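Local coordinates for phytanoyl-CoA dioxygenase (Streptomyces malaysiense, PDB 6ZYL), which catalyses the beta-hydroxylation of thioholgamide as a non-heme monooxygenase, probably using iron and 2-oxoglutarate like its relatives, at residues A[33-38]-A[162-167]; A[107-112]-A[251-256]. All coordinates share one frame; numbering follows the deposited sequence.

Contact 1: A[33-38]-A[162-167]; sequences RTDGFV and YARGSH
The imidazole of H167 lies against the end of a helix, with G36 CA over its face and the carbonyls of R33 and T34 at its edge. NE2 donates to R33 O at 2.9 Å, with the acceptor almost in the ring plane. The bond is well bent, 138° at the hydrogen. H167 CG sits between the backbone N and the carbonyl carbon (chi1 68°), which turns the ring onto the chain where it leaves the helix. G36 makes that exit with positive phi, and any side chain there would run into H167. The backbones themselves are joined by a nearly straight hydrogen bond, G165 N to D35 O, 2.9 Å. G165 is the third residue of a type II turn whose A163 O accepts from both N and OG of S166. At the second position of the turn, R164 runs alongside D35 and bends at chi3 (-93°), bringing NE to a salt bridge with D35 OD1 at 3.3 Å. The F37 ring has D35 CB over one face and Y162 over the other; F37 CG and Y162 CD2 are 3.3 Å apart, and the ring planes are not far from parallel, but little of one covers the other. Y162 OH bonds to S210 and H212. The contact thus joins helix 28-35 and the start of strand 37-41 to the loop leaving strand 160-162, while V200 and strand 209-212 also pack on F37.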
# COMPACT_ATOMS: atom_id res chain seq x y z
N ARG A 33 5.27 15.32 7.26
CA ARG A 33 6.70 15.31 7.54
C ARG A 33 6.99 15.31 9.03
O ARG A 33 7.99 14.72 9.48
CB ARG A 33 7.38 16.49 6.86
CG ARG A 33 7.32 16.46 5.34
CD ARG A 33 8.05 15.25 4.77
NE ARG A 33 7.89 15.14 3.32
CZ ARG A 33 8.26 14.08 2.59
NH1 ARG A 33 8.83 13.04 3.18
NH2 ARG A 33 8.07 14.08 1.28
N THR A 34 6.14 15.97 9.83
CA THR A 34 6.35 15.98 11.27
C THR A 34 5.99 14.64 11.89
O THR A 34 6.80 14.03 12.59
CB THR A 34 5.53 17.10 11.91
OG1 THR A 34 5.88 18.36 11.33
CG2 THR A 34 5.76 17.15 13.42
N ASP A 35 4.77 14.17 11.64
CA ASP A 35 4.29 12.94 12.28
C ASP A 35 4.73 11.69 11.54
O ASP A 35 4.80 10.62 12.16
CB ASP A 35 2.76 12.97 12.37
CG ASP A 35 2.25 14.06 13.29
OD1 ASP A 35 2.99 14.45 14.22
OD2 ASP A 35 1.11 14.53 13.08
N GLY A 36 5.04 11.79 10.25
CA GLY A 36 5.28 10.61 9.44
C GLY A 36 4.02 10.00 8.87
O GLY A 36 4.11 8.95 8.22
N PHE A 37 2.87 10.61 9.10
CA PHE A 37 1.60 10.15 8.56
C PHE A 37 0.66 11.35 8.52
O PHE A 37 0.95 12.41 9.09
CB PHE A 37 1.01 9.01 9.40
CG PHE A 37 0.76 9.38 10.84
CD1 PHE A 37 -0.29 10.20 11.19
CD2 PHE A 37 1.58 8.89 11.84
CE1 PHE A 37 -0.52 10.54 12.51
CE2 PHE A 37 1.36 9.22 13.16
CZ PHE A 37 0.30 10.05 13.50
N VAL A 38 -0.47 11.17 7.86
CA VAL A 38 -1.51 12.19 7.83
C VAL A 38 -2.83 11.50 7.49
O VAL A 38 -2.93 10.77 6.49
CB VAL A 38 -1.16 13.31 6.84
CG1 VAL A 38 -1.28 12.85 5.40
CG2 VAL A 38 -2.01 14.55 7.11
N TYR A 162 -0.06 3.78 14.53
CA TYR A 162 1.14 4.49 14.12
C TYR A 162 1.96 4.91 15.33
O TYR A 162 1.42 5.17 16.41
CB TYR A 162 0.82 5.74 13.31
CG TYR A 162 0.30 5.52 11.91
CD1 TYR A 162 0.70 4.43 11.15
CD2 TYR A 162 -0.60 6.41 11.34
CE1 TYR A 162 0.22 4.24 9.87
CE2 TYR A 162 -1.08 6.24 10.07
CZ TYR A 162 -0.67 5.15 9.33
OH TYR A 162 -1.17 4.99 8.06
N ALA A 163 3.28 4.99 15.14
CA ALA A 163 4.21 5.56 16.13
C ALA A 163 4.65 6.92 15.60
O ALA A 163 5.52 7.00 14.72
CB ALA A 163 5.39 4.63 16.37
N ARG A 164 4.05 7.98 16.12
CA ARG A 164 4.33 9.33 15.63
C ARG A 164 5.82 9.63 15.67
O ARG A 164 6.50 9.35 16.67
CB ARG A 164 3.56 10.35 16.48
CG ARG A 164 3.49 11.75 15.90
CD ARG A 164 2.70 12.67 16.83
NE ARG A 164 1.28 12.73 16.48
CZ ARG A 164 0.30 12.22 17.21
NH1 ARG A 164 0.56 11.61 18.36
NH2 ARG A 164 -0.96 12.32 16.80
N GLY A 165 6.33 10.18 14.58
CA GLY A 165 7.73 10.56 14.48
C GLY A 165 8.71 9.43 14.32
O GLY A 165 9.92 9.69 14.22
N SER A 166 8.25 8.18 14.25
CA SER A 166 9.15 7.03 14.17
C SER A 166 9.86 6.92 12.82
O SER A 166 10.64 5.98 12.64
CB SER A 166 8.36 5.75 14.43
OG SER A 166 7.29 5.61 13.51
N HIS A 167 9.62 7.84 11.90
CA HIS A 167 10.12 7.74 10.54
C HIS A 167 11.38 8.56 10.28
O HIS A 167 11.96 8.45 9.20
CB HIS A 167 9.04 8.20 9.55
CG HIS A 167 8.75 9.67 9.65
ND1 HIS A 167 8.30 10.26 10.81
CD2 HIS A 167 8.84 10.66 8.73
CE1 HIS A 167 8.13 11.56 10.60
NE2 HIS A 167 8.45 11.83 9.35

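Contact 2: A[107-112]-A[251-256]; sequences LLVWST and LLVRGT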
# COMPACT_ATOMS: atom_id res chain seq x y z
N LEU A 107 4.58 11.43 -10.28
CA LEU A 107 4.18 10.32 -9.43
C LEU A 107 4.07 9.02 -10.22
O LEU A 107 3.66 9.03 -11.39
CB LEU A 107 2.83 10.60 -8.76
CG LEU A 107 2.72 11.87 -7.91
CD1 LEU A 107 1.27 12.10 -7.49
CD2 LEU A 107 3.62 11.78 -6.69
N LEU A 108 4.42 7.92 -9.57
CA LEU A 108 4.24 6.58 -10.11
C LEU A 108 3.67 5.69 -9.02
O LEU A 108 3.91 5.90 -7.83
CB LEU A 108 5.56 5.99 -10.61
CG LEU A 108 6.30 6.77 -11.70
CD1 LEU A 108 7.44 7.55 -11.08
CD2 LEU A 108 6.81 5.82 -12.77
N VAL A 109 2.89 4.69 -9.44
CA VAL A 109 2.41 3.65 -8.54
C VAL A 109 3.42 2.51 -8.57
O VAL A 109 3.64 1.90 -9.62
CB VAL A 109 1.01 3.17 -8.93
CG1 VAL A 109 0.61 1.97 -8.07
CG2 VAL A 109 -0.00 4.29 -8.80
N TRP A 110 4.03 2.22 -7.42
CA TRP A 110 5.06 1.20 -7.33
C TRP A 110 4.50 -0.16 -6.93
O TRP A 110 5.03 -1.19 -7.37
CB TRP A 110 6.13 1.63 -6.33
CG TRP A 110 7.30 0.70 -6.24
CD1 TRP A 110 8.35 0.62 -7.10
CD2 TRP A 110 7.54 -0.27 -5.21
NE1 TRP A 110 9.23 -0.35 -6.68
CE2 TRP A 110 8.75 -0.91 -5.52
CE3 TRP A 110 6.84 -0.66 -4.07
CZ2 TRP A 110 9.28 -1.92 -4.73
CZ3 TRP A 110 7.37 -1.67 -3.28
CH2 TRP A 110 8.58 -2.29 -3.62
N SER A 111 3.45 -0.20 -6.12
CA SER A 111 2.83 -1.47 -5.75
C SER A 111 1.44 -1.20 -5.19
O SER A 111 1.11 -0.08 -4.81
CB SER A 111 3.67 -2.23 -4.73
OG SER A 111 3.37 -1.81 -3.41
N THR A 112 0.63 -2.26 -5.15
CA THR A 112 -0.64 -2.25 -4.44
C THR A 112 -0.74 -3.50 -3.59
O THR A 112 -0.20 -4.56 -3.94
CB THR A 112 -1.85 -2.16 -5.39
OG1 THR A 112 -1.74 -3.14 -6.42
CG2 THR A 112 -1.96 -0.77 -6.00
N LEU A 251 4.03 2.22 -12.52
CA LEU A 251 3.01 2.78 -13.39
C LEU A 251 3.00 4.30 -13.26
O LEU A 251 2.75 4.83 -12.17
CB LEU A 251 1.63 2.21 -13.06
CG LEU A 251 0.48 2.73 -13.93
CD1 LEU A 251 0.67 2.31 -15.38
CD2 LEU A 251 -0.86 2.24 -13.40
N LEU A 252 3.25 4.98 -14.36
CA LEU A 252 3.21 6.44 -14.38
C LEU A 252 1.77 6.92 -14.25
O LEU A 252 0.90 6.51 -15.01
CB LEU A 252 3.83 6.96 -15.67
CG LEU A 252 3.86 8.46 -15.92
CD1 LEU A 252 4.79 9.15 -14.95
CD2 LEU A 252 4.28 8.73 -17.37
N VAL A 253 1.53 7.80 -13.27
CA VAL A 253 0.20 8.34 -13.05
C VAL A 253 0.17 9.87 -13.08
O VAL A 253 -0.90 10.44 -13.36
CB VAL A 253 -0.41 7.82 -11.73
CG1 VAL A 253 -0.57 6.30 -11.79
CG2 VAL A 253 0.45 8.22 -10.54
N ARG A 254 1.27 10.55 -12.79
CA ARG A 254 1.36 12.00 -12.94
C ARG A 254 2.74 12.34 -13.50
O ARG A 254 3.75 11.79 -13.05
CB ARG A 254 1.14 12.73 -11.62
CG ARG A 254 -0.31 12.74 -11.14
CD ARG A 254 -1.13 13.81 -11.86
NE ARG A 254 -2.50 13.86 -11.37
CZ ARG A 254 -2.90 14.60 -10.34
NH1 ARG A 254 -2.03 15.36 -9.68
NH2 ARG A 254 -4.17 14.58 -9.96
N GLY A 255 2.77 13.26 -14.46
CA GLY A 255 4.02 13.63 -15.09
C GLY A 255 4.35 12.75 -16.28
O GLY A 255 3.53 11.96 -16.77
N THR A 256 5.58 12.91 -16.76
CA THR A 256 6.07 12.16 -17.91
C THR A 256 7.36 11.40 -17.62
O THR A 256 7.89 10.74 -18.53
CB THR A 256 6.32 13.10 -19.10
OG1 THR A 256 7.40 13.99 -18.79
CG2 THR A 256 5.07 13.91 -19.41
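L107 O is gripped by two backbone amides, V253 N at 3.1 Å and R254 N at 3.2 Å, both coming from the same face of its carbonyl plane. This is a classic beta bulge: V253 and R254 together face L107, and the register slips by one residue. L107 N returns a bond to R254 O, and beyond the slip V109 and L251 form a hydrogen-bonded antiparallel pair, V109 N to L251 O being the shortest link at 2.7 Å. On the face of L107 and V109, the side chains of L107 and R254 run side by side, CB to CB 3.9 Å, before the arginine bends away to a salt bridge with D97. In the bulge, V253 CG1 stands anti to its own carbonyl carbon (chi1 -62°), which carries it to V109 CG2, 3.6 Å off, the two valines crossing at about a right angle. The other face carries the non-hydrogen-bonded pair L108 and L252. L108 CB rests on L251 O at 3.4 Å, and CD2 reaches the backbone of L252; a serine here would probably leave L252 without its apolar neighbour and open a gap over that backbone. Helix 93-103 covers L107 and V253 through V99, A100 and L96. Strand 107-117, paired on its other side with strand 229-237, belongs to the large sheet of the double-stranded beta-helix fold characteristic of phytanoyl-CoA dioxygenase relatives.

The two contacts sit toward different ends of one mixed sheet, their centres about 23 Å apart and their nearest atoms about 9 Å. Contact 1 reaches it at one of its outermost strands, 37-41; contact 2 pairs strands 107-117 and 249-254, with strands 209-212, 143-149 and 229-237 lying between. Along the chain the segments alternate: 33-38, 107-112, 162-167, 251-256. Each contact spans an excursion that includes one segment of the other, and the sheet's strand order likewise unites distant parts of the sequence. Contact 1 also ties this sheet to the four-stranded antiparallel one through strand 160-162. R33, hydrogen-bonded to Q141 O, also bonds weakly to L102 of helix 93-103, which packs on contact 2.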